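Local atomic coordinates of carbon dioxide concentrating mechanism protein ccmL (Synechocystis sp., PDB entry 2QW7), a protein that probably forms the vertices of the carboxysome shell as a homopentamer, closing the polyhedral compartment in which RuBisCO is sequestered. Residues L3-G8 and G50-V55. Numbering follows the deposited sequence.
Sequences LAKVLG and GLNEWV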
loop_
_atom_site.group_PDB
_atom_site.type_symbol
_atom_site.label_atom_id
_atom_site.label_comp_id
_atom_site.label_asym_id
_atom_site.label_seq_id
_atom_site.Cartn_x
_atom_site.Cartn_y
_atom_site.Cartn_z
ATOM N N LEU A 3 -15.169 -3.347 -1.690
ATOM C CA LEU A 3 -16.330 -4.036 -2.163
ATOM C C LEU A 3 -15.801 -4.607 -3.498
ATOM O O LEU A 3 -15.064 -3.924 -4.207
ATOM C CB LEU A 3 -17.513 -3.101 -2.329
ATOM C CG LEU A 3 -18.168 -2.211 -1.257
ATOM C CD1 LEU A 3 -18.919 -1.000 -2.057
ATOM C CD2 LEU A 3 -19.067 -2.970 -0.280
ATOM N N ALA A 4 -16.168 -5.857 -3.781
ATOM C CA ALA A 4 -15.731 -6.603 -4.935
ATOM C C ALA A 4 -16.740 -7.664 -5.328
ATOM O O ALA A 4 -17.538 -8.108 -4.498
ATOM C CB ALA A 4 -14.458 -7.259 -4.670
ATOM N N LYS A 5 -16.664 -8.047 -6.607
ATOM C CA LYS A 5 -17.513 -9.074 -7.217
ATOM C C LYS A 5 -16.645 -10.302 -7.562
ATOM O O LYS A 5 -15.504 -10.142 -8.046
ATOM C CB LYS A 5 -18.154 -8.568 -8.532
ATOM C CG LYS A 5 -19.181 -9.480 -9.160
ATOM C CD LYS A 5 -20.234 -8.633 -9.897
ATOM C CE LYS A 5 -21.307 -9.422 -10.661
ATOM N NZ LYS A 5 -22.558 -8.611 -10.723
ATOM N N VAL A 6 -17.181 -11.503 -7.317
ATOM C CA VAL A 6 -16.434 -12.701 -7.654
ATOM C C VAL A 6 -16.547 -13.008 -9.124
ATOM O O VAL A 6 -17.636 -13.194 -9.665
ATOM C CB VAL A 6 -16.768 -13.924 -6.769
ATOM C CG1 VAL A 6 -16.003 -15.111 -7.253
ATOM C CG2 VAL A 6 -16.361 -13.670 -5.291
ATOM N N LEU A 7 -15.396 -12.991 -9.787
ATOM C CA LEU A 7 -15.290 -13.245 -11.204
ATOM C C LEU A 7 -14.994 -14.693 -11.544
ATOM O O LEU A 7 -15.549 -15.273 -12.459
ATOM C CB LEU A 7 -14.199 -12.375 -11.769
ATOM C CG LEU A 7 -14.655 -11.036 -12.313
ATOM C CD1 LEU A 7 -15.622 -10.386 -11.325
ATOM C CD2 LEU A 7 -13.406 -10.225 -12.546
ATOM N N GLY A 8 -14.100 -15.296 -10.797
ATOM C CA GLY A 8 -13.751 -16.680 -11.062
ATOM C C GLY A 8 -12.824 -17.305 -10.036
ATOM O O GLY A 8 -12.646 -16.779 -8.929
ATOM N N GLY A 50 -19.289 -17.193 -3.991
ATOM C CA GLY A 50 -19.496 -17.733 -5.330
ATOM C C GLY A 50 -19.654 -16.741 -6.458
ATOM O O GLY A 50 -19.939 -15.565 -6.256
ATOM N N LEU A 51 -19.551 -17.249 -7.675
ATOM C CA LEU A 51 -19.568 -16.375 -8.860
ATOM C C LEU A 51 -20.604 -15.272 -8.761
ATOM O O LEU A 51 -21.763 -15.518 -8.419
ATOM C CB LEU A 51 -19.786 -17.154 -10.155
ATOM C CG LEU A 51 -19.418 -16.324 -11.386
ATOM C CD1 LEU A 51 -17.901 -16.394 -11.613
ATOM C CD2 LEU A 51 -20.173 -16.776 -12.623
ATOM N N ASN A 52 -20.164 -14.058 -9.060
ATOM C CA ASN A 52 -21.051 -12.890 -9.102
ATOM C C ASN A 52 -21.560 -12.314 -7.794
ATOM O O ASN A 52 -22.167 -11.234 -7.822
ATOM C CB ASN A 52 -22.194 -13.188 -10.068
ATOM C CG ASN A 52 -21.684 -13.389 -11.444
ATOM O OD1 ASN A 52 -20.660 -12.788 -11.835
ATOM N ND2 ASN A 52 -22.346 -14.247 -12.191
ATOM N N GLU A 53 -21.246 -13.001 -6.678
ATOM C CA GLU A 53 -21.584 -12.511 -5.354
ATOM C C GLU A 53 -20.683 -11.300 -5.048
ATOM O O GLU A 53 -19.536 -11.217 -5.500
ATOM C CB GLU A 53 -21.462 -13.631 -4.291
ATOM C CG GLU A 53 -22.648 -14.712 -4.161
ATOM C CD GLU A 53 -22.627 -15.461 -2.747
ATOM O OE1 GLU A 53 -21.560 -15.989 -2.352
ATOM O OE2 GLU A 53 -23.673 -15.566 -2.035
ATOM N N TRP A 54 -21.235 -10.331 -4.331
ATOM C CA TRP A 54 -20.522 -9.147 -3.845
ATOM C C TRP A 54 -19.915 -9.514 -2.515
ATOM O O TRP A 54 -20.582 -10.092 -1.641
ATOM C CB TRP A 54 -21.430 -7.956 -3.613
ATOM C CG TRP A 54 -21.838 -7.250 -4.822
ATOM C CD1 TRP A 54 -22.066 -7.784 -6.060
ATOM C CD2 TRP A 54 -22.110 -5.851 -4.933
ATOM N NE1 TRP A 54 -22.445 -6.780 -6.956
ATOM C CE2 TRP A 54 -22.470 -5.590 -6.281
ATOM C CE3 TRP A 54 -22.064 -4.788 -4.035
ATOM C CZ2 TRP A 54 -22.812 -4.319 -6.728
ATOM C CZ3 TRP A 54 -22.391 -3.525 -4.488
ATOM C CH2 TRP A 54 -22.761 -3.305 -5.819
ATOM N N VAL A 55 -18.655 -9.107 -2.334
ATOM C CA VAL A 55 -17.876 -9.537 -1.193
ATOM C C VAL A 55 -16.996 -8.435 -0.606
ATOM O O VAL A 55 -16.732 -7.400 -1.228
ATOM C CB VAL A 55 -17.038 -10.789 -1.667
ATOM C CG1 VAL A 55 -17.931 -11.774 -2.495
ATOM C CG2 VAL A 55 -15.874 -10.397 -2.516
#
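Gly50 meets Val6 through its carbonyl: the O atom lies 3.6 Å from Val6 CB, and the same oxygen accepts the Glu53 N-H that closes a type II beta turn from Gly50 to Glu53. The Glu53 carboxylate ties the turn a second time, OE1 taking the Gly50 N-H. Next along, Asn52 N donates to Val6 O at 2.7 Å, the donor tilted 17° from the carbonyl plane. Asn52 also gives Lys5 a shelf: Lys5 CG stands anti to the backbone N (chi1 -173°), and the aliphatic chain, bent at chi2, crosses the Asn52 side chain obliquely and brings CE 3.5 Å from Asn52 O. Glu53 O receives Val6 N at 3.0 Å, a fairly straight bond. Trp54 then pairs with Lys5 as a non-hydrogen-bonded antiparallel pair, indole NE1 4.1 Å from Lys5 CD. An alanine in place of Lys5 would probably leave the Asn52 carbonyl and the NE1 corner of the indole without their aliphatic neighbour. At Val55 the hydrogen-bonded pair with Ala4 has bonds in both directions, and Val55 CG1 reaches Val6 CG2 at 3.7 Å, the two side chains crossing at about a right angle. The type II turn thus delivers strand 54-59 to strand 2-11, a pairing that closes a ring of strands through 24-30, 39-45 and 76-86, consistent with the OB-like barrel of the CcmL/EutN family. Strand 2-11 lies between strands 54-59 and 24-30, with a classic bulge where Leu7 and Gly8 face Leu26; strand 54-59 pairs in turn with 76-86, and Trp54 stacks on Tyr93 of strand 91-94.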